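Lipoprotein (Mycoplasma mycoides subsp. capri, PDB 7ADK) probably acts as a peptidase of the chymotrypsin-like PA clan and assembles with a second protein. Local coordinates at residues T639-F644 with L655-Y660; S663-S668 with Y752-G757. All coordinates share one frame; numbering follows the deposited sequence.

Contact 1 of 2, residues T639-F644 with L655-Y660; sequences TAYKDF and LKNKKY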
loop_
_atom_site.group_PDB
_atom_site.type_symbol
_atom_site.label_atom_id
_atom_site.label_comp_id
_atom_site.label_asym_id
_atom_site.label_seq_id
_atom_site.Cartn_x
_atom_site.Cartn_y
_atom_site.Cartn_z
ATOM N N THR B 639 6.679 7.295 -7.499
ATOM C CA THR B 639 6.929 5.861 -7.311
ATOM C C THR B 639 6.375 5.386 -5.970
ATOM O O THR B 639 6.417 6.103 -4.972
ATOM C CB THR B 639 8.419 5.526 -7.388
ATOM O OG1 THR B 639 9.159 6.318 -6.491
ATOM C CG2 THR B 639 8.977 5.728 -8.792
ATOM N N ALA B 640 5.852 4.165 -5.918
ATOM C CA ALA B 640 5.199 3.637 -4.725
ATOM C C ALA B 640 6.157 3.287 -3.558
ATOM O O ALA B 640 5.699 2.883 -2.493
ATOM C CB ALA B 640 4.334 2.459 -5.164
ATOM N N TYR B 641 7.475 3.460 -3.701
ATOM C CA TYR B 641 8.455 3.063 -2.685
ATOM C C TYR B 641 8.277 3.778 -1.334
ATOM O O TYR B 641 8.375 3.141 -0.285
ATOM C CB TYR B 641 9.873 3.255 -3.242
ATOM C CG TYR B 641 10.956 2.753 -2.306
ATOM C CD1 TYR B 641 11.134 1.370 -2.119
ATOM C CD2 TYR B 641 11.761 3.663 -1.595
ATOM C CE1 TYR B 641 12.093 0.896 -1.206
ATOM C CE2 TYR B 641 12.717 3.194 -0.674
ATOM C CZ TYR B 641 12.877 1.809 -0.468
ATOM O OH TYR B 641 13.773 1.350 0.443
ATOM N N LYS B 642 7.948 5.079 -1.336
ATOM C CA LYS B 642 7.682 5.861 -0.106
ATOM C C LYS B 642 6.192 6.038 0.228
ATOM O O LYS B 642 5.824 6.842 1.080
ATOM C CB LYS B 642 8.478 7.178 -0.102
ATOM C CG LYS B 642 9.982 6.918 -0.296
ATOM C CD LYS B 642 10.882 8.055 0.202
ATOM C CE LYS B 642 10.994 8.060 1.731
ATOM N NZ LYS B 642 11.916 9.123 2.193
ATOM N N ASP B 643 5.310 5.266 -0.402
ATOM C CA ASP B 643 3.878 5.233 -0.103
ATOM C C ASP B 643 3.602 4.555 1.248
ATOM O O ASP B 643 3.566 3.331 1.368
ATOM C CB ASP B 643 3.149 4.560 -1.279
ATOM C CG ASP B 643 1.625 4.523 -1.162
ATOM O OD1 ASP B 643 1.101 4.733 -0.046
ATOM O OD2 ASP B 643 0.980 4.302 -2.211
ATOM N N PHE B 644 3.426 5.378 2.280
ATOM C CA PHE B 644 3.262 4.980 3.678
ATOM C C PHE B 644 1.844 4.544 4.072
ATOM O O PHE B 644 1.624 4.121 5.207
ATOM C CB PHE B 644 3.750 6.137 4.554
ATOM C CG PHE B 644 3.089 7.481 4.319
ATOM C CD1 PHE B 644 3.697 8.428 3.476
ATOM C CD2 PHE B 644 1.899 7.801 4.992
ATOM C CE1 PHE B 644 3.143 9.709 3.350
ATOM C CE2 PHE B 644 1.351 9.081 4.863
ATOM C CZ PHE B 644 1.978 10.037 4.053
ATOM N N LEU B 655 5.096 -5.877 -2.526
ATOM C CA LEU B 655 6.201 -6.759 -2.936
ATOM C C LEU B 655 7.086 -6.122 -4.015
ATOM O O LEU B 655 8.234 -5.779 -3.747
ATOM C CB LEU B 655 5.635 -8.129 -3.362
ATOM C CG LEU B 655 6.698 -9.148 -3.810
ATOM C CD1 LEU B 655 7.642 -9.516 -2.668
ATOM C CD2 LEU B 655 6.007 -10.419 -4.288
ATOM N N LYS B 656 6.543 -5.902 -5.216
ATOM C CA LYS B 656 7.190 -5.148 -6.304
ATOM C C LYS B 656 7.100 -3.636 -6.027
ATOM O O LYS B 656 6.447 -2.896 -6.757
ATOM C CB LYS B 656 6.564 -5.538 -7.664
ATOM C CG LYS B 656 6.643 -7.026 -8.060
ATOM C CD LYS B 656 8.077 -7.563 -8.185
ATOM C CE LYS B 656 8.123 -9.017 -8.690
ATOM N NZ LYS B 656 7.895 -9.142 -10.153
ATOM N N ASN B 657 7.657 -3.179 -4.902
ATOM C CA ASN B 657 7.421 -1.830 -4.363
ATOM C C ASN B 657 8.002 -0.737 -5.276
ATOM O O ASN B 657 7.312 0.219 -5.623
ATOM C CB ASN B 657 8.053 -1.764 -2.948
ATOM C CG ASN B 657 7.336 -0.868 -1.954
ATOM O OD1 ASN B 657 6.200 -0.462 -2.130
ATOM N ND2 ASN B 657 7.982 -0.558 -0.857
ATOM N N LYS B 658 9.285 -0.889 -5.642
ATOM C CA LYS B 658 10.061 0.080 -6.428
ATOM C C LYS B 658 9.951 -0.114 -7.940
ATOM O O LYS B 658 9.801 0.869 -8.660
ATOM C CB LYS B 658 11.524 0.110 -5.934
ATOM C CG LYS B 658 12.401 -1.099 -6.311
ATOM C CD LYS B 658 13.821 -0.947 -5.742
ATOM C CE LYS B 658 14.825 -1.918 -6.383
ATOM N NZ LYS B 658 14.655 -3.319 -5.929
ATOM N N LYS B 659 10.026 -1.355 -8.433
ATOM C CA LYS B 659 9.995 -1.697 -9.867
ATOM C C LYS B 659 8.589 -1.509 -10.430
ATOM O O LYS B 659 7.628 -1.978 -9.822
ATOM C CB LYS B 659 10.454 -3.154 -10.069
ATOM C CG LYS B 659 11.973 -3.370 -10.002
ATOM C CD LYS B 659 12.694 -2.868 -11.263
ATOM C CE LYS B 659 14.152 -3.352 -11.267
ATOM N NZ LYS B 659 14.872 -2.959 -12.506
ATOM N N TYR B 660 8.470 -0.870 -11.595
ATOM C CA TYR B 660 7.226 -0.761 -12.379
ATOM C C TYR B 660 5.984 -0.188 -11.637
ATOM O O TYR B 660 4.889 -0.267 -12.204
ATOM C CB TYR B 660 6.921 -2.123 -13.077
ATOM C CG TYR B 660 7.703 -2.544 -14.322
ATOM C CD1 TYR B 660 8.629 -1.696 -14.969
ATOM C CD2 TYR B 660 7.394 -3.794 -14.905
ATOM C CE1 TYR B 660 9.205 -2.084 -16.196
ATOM C CE2 TYR B 660 7.975 -4.186 -16.126
ATOM C CZ TYR B 660 8.879 -3.324 -16.784
ATOM O OH TYR B 660 9.423 -3.672 -17.981
#
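The ring of Tyr641 and the carboxamide of Asn657 meet with their planes 55° apart. Asn657 ND2 and Lys658 CB both approach the same ring corner obliquely, ND2 lying 3.9 Å and CB 4.0 Å from Tyr641 CD1. Tyr641 belongs to a type I beta turn of residues 640-643, closed by a hydrogen bond from Asp643 N to Ala640 O (3.2 Å), while the chain facing it comes off helix 651-655 through an inverse gamma turn centred on Lys656. The two bends illustrate how irregular loops can meet through van der Waals contact, no hydrogen bond passing between the two segments themselves. With CG anti to the nitrogen (chi1 -175°), the Tyr641 ring swings to where Lys658 runs alongside, pointing the same way; the side chain of Asn657 instead crosses the tyrosine at about a right angle. Its amide reaches the backbone of the turn without gripping it: ND2 stays 3.8 Å from Tyr641 O, and OD1 is modelled beside Ala640 O, acceptor against acceptor, so the amide's orientation is doubtful at this resolution. Elsewhere Lys642 forms a salt bridge with Glu779, and a backbone hydrogen bond between Ala640 and Asp661, just beyond the facing segment, ties the two chains. Tyr641 and Lys658 lie on the surface, whereas Ala640 is buried, its methyl CB resting 3.8 Å from Asn657 O.

Contact 2 of 2, residues S663-S668 with Y752-G757; sequences SLWINS and YAPAGG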
loop_
_atom_site.group_PDB
_atom_site.type_symbol
_atom_site.label_atom_id
_atom_site.label_comp_id
_atom_site.label_asym_id
_atom_site.label_seq_id
_atom_site.Cartn_x
_atom_site.Cartn_y
_atom_site.Cartn_z
ATOM N N SER B 663 1.819 5.496 -7.375
ATOM C CA SER B 663 0.659 5.930 -6.574
ATOM C C SER B 663 -0.071 7.115 -7.225
ATOM O O SER B 663 0.558 7.872 -7.946
ATOM C CB SER B 663 1.116 6.374 -5.188
ATOM O OG SER B 663 1.875 5.388 -4.534
ATOM N N LEU B 664 -1.364 7.332 -6.962
ATOM C CA LEU B 664 -2.147 8.496 -7.418
ATOM C C LEU B 664 -2.180 9.605 -6.351
ATOM O O LEU B 664 -3.208 9.862 -5.729
ATOM C CB LEU B 664 -3.554 8.022 -7.829
ATOM C CG LEU B 664 -4.482 9.130 -8.384
ATOM C CD1 LEU B 664 -4.297 9.350 -9.872
ATOM C CD2 LEU B 664 -5.932 8.750 -8.154
ATOM N N TRP B 665 -1.039 10.251 -6.106
ATOM C CA TRP B 665 -0.888 11.277 -5.062
ATOM C C TRP B 665 -1.760 12.524 -5.315
ATOM O O TRP B 665 -2.131 12.853 -6.433
ATOM C CB TRP B 665 0.594 11.623 -4.858
ATOM C CG TRP B 665 1.062 11.862 -3.451
ATOM C CD1 TRP B 665 1.080 13.045 -2.803
ATOM C CD2 TRP B 665 1.618 10.904 -2.497
ATOM N NE1 TRP B 665 1.577 12.876 -1.535
ATOM C CE2 TRP B 665 1.886 11.573 -1.277
ATOM C CE3 TRP B 665 1.954 9.540 -2.545
ATOM C CZ2 TRP B 665 2.360 10.924 -0.142
ATOM C CZ3 TRP B 665 2.451 8.872 -1.415
ATOM C CH2 TRP B 665 2.626 9.552 -0.207
ATOM N N ILE B 666 -2.134 13.182 -4.233
ATOM C CA ILE B 666 -3.188 14.194 -4.113
ATOM C C ILE B 666 -2.674 15.354 -3.255
ATOM O O ILE B 666 -1.481 15.500 -3.048
ATOM C CB ILE B 666 -4.546 13.493 -3.751
ATOM C CG1 ILE B 666 -5.777 14.380 -3.443
ATOM C CG2 ILE B 666 -4.457 12.348 -2.743
ATOM C CD1 ILE B 666 -7.109 13.627 -3.329
ATOM N N ASN B 667 -3.567 16.205 -2.790
ATOM C CA ASN B 667 -3.379 17.383 -1.964
ATOM C C ASN B 667 -4.545 17.387 -0.975
ATOM O O ASN B 667 -5.626 17.890 -1.300
ATOM C CB ASN B 667 -3.428 18.554 -2.939
ATOM C CG ASN B 667 -3.279 19.898 -2.287
ATOM O OD1 ASN B 667 -2.510 20.080 -1.359
ATOM N ND2 ASN B 667 -3.940 20.912 -2.796
ATOM N N SER B 668 -4.438 16.616 0.103
ATOM C CA SER B 668 -5.514 16.401 1.080
ATOM C C SER B 668 -5.036 15.789 2.388
ATOM O O SER B 668 -3.979 15.167 2.455
ATOM C CB SER B 668 -6.591 15.483 0.508
ATOM O OG SER B 668 -7.452 16.241 -0.285
ATOM N N TYR B 752 2.117 18.757 0.207
ATOM C CA TYR B 752 2.607 18.149 -1.040
ATOM C C TYR B 752 4.123 17.982 -1.136
ATOM O O TYR B 752 4.825 18.742 -1.803
ATOM C CB TYR B 752 2.049 18.944 -2.216
ATOM C CG TYR B 752 1.909 18.193 -3.530
ATOM C CD1 TYR B 752 1.108 17.043 -3.623
ATOM C CD2 TYR B 752 2.556 18.666 -4.676
ATOM C CE1 TYR B 752 0.994 16.347 -4.841
ATOM C CE2 TYR B 752 2.452 17.978 -5.892
ATOM C CZ TYR B 752 1.680 16.811 -5.976
ATOM O OH TYR B 752 1.647 16.143 -7.150
ATOM N N ALA B 753 4.629 16.918 -0.521
ATOM C CA ALA B 753 5.988 16.441 -0.725
ATOM C C ALA B 753 6.022 14.980 -1.241
ATOM O O ALA B 753 6.498 14.081 -0.550
ATOM C CB ALA B 753 6.771 16.699 0.558
ATOM N N PRO B 754 5.496 14.702 -2.449
ATOM C CA PRO B 754 5.545 13.385 -3.080
ATOM C C PRO B 754 6.967 13.015 -3.534
ATOM O O PRO B 754 7.445 13.404 -4.600
ATOM C CB PRO B 754 4.571 13.475 -4.253
ATOM C CG PRO B 754 4.631 14.939 -4.648
ATOM C CD PRO B 754 4.749 15.616 -3.296
ATOM N N ALA B 755 7.646 12.209 -2.733
ATOM C CA ALA B 755 8.997 11.738 -3.005
ATOM C C ALA B 755 9.108 10.879 -4.280
ATOM O O ALA B 755 8.234 10.064 -4.562
ATOM C CB ALA B 755 9.482 10.966 -1.781
ATOM N N GLY B 756 10.222 11.004 -5.007
ATOM C CA GLY B 756 10.669 10.049 -6.027
ATOM C C GLY B 756 9.750 9.910 -7.241
ATOM O O GLY B 756 9.287 8.818 -7.568
ATOM N N GLY B 757 9.416 11.026 -7.873
ATOM C CA GLY B 757 8.474 11.120 -8.989
ATOM C C GLY B 757 7.571 12.342 -8.812
ATOM O O GLY B 757 7.908 13.241 -8.042
#
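With chi1 at -154°, Tyr752 carries CG anti to its nitrogen and beside its carbonyl carbon, which brings its ring end nearer to Trp665. The two aromatic side chains slide past each other in opposite directions, and Trp665 CD1 lies 3.9 Å from Tyr752 CE1. Their rings are tilted rather than stacked, the planes 56° apart and the centroid of the indole five-membered ring 6.0 Å from that of the phenol. Pro754 serves both: its CB makes a CH-pi contact over one indole face, 4.0 Å from the centroid of the five-membered ring and 16° off its normal, while its CD sits 3.8 Å above the plane of the Tyr752 ring, over the centre. One proline ring thus touches an aromatic face on each segment. The CD1 side of the tyrosine also meets the main chain, for Ile666 O lies near the ring plane, at its edge. No hydrogen bond crosses between 663-668 and 752-757; several polar groups find partners elsewhere in the chain. Tyr752 OH hydrogen-bonds to Val635 O, and its ring packs edge-to-face with Tyr774 of strand 769-778. Every touching residue is buried, in keeping with a proline-aromatic cluster in the interior. The cluster joins a long connecting loop to the segment leading into the antiparallel hairpin 761-778, a place consistent with the second barrel of a chymotrypsin-like PA-clan peptidase.

In the fold
Contacts 1 and 2 follow in series along the chain, the first closing before the second opens, with their centres 13 Å apart. Three of the four segments come from the loops on either side of helix 651-655; 752-757 arrives later, after strand 737-747. Contact 1 is partly buried and farther from the chain centre, contact 2 deeper. They touch directly: Asp643 OD2 probably hydrogen-bonds to Ser663 OG, Thr639 OG1 probably hydrogen-bonds to Gly756 O, and Phe644 packs on Trp665. All four segments belong to the Mycoplasma peptidase (DUF31) region, and together they exemplify how irregular loops can be tied to the sheet-bearing part of a probable peptidase.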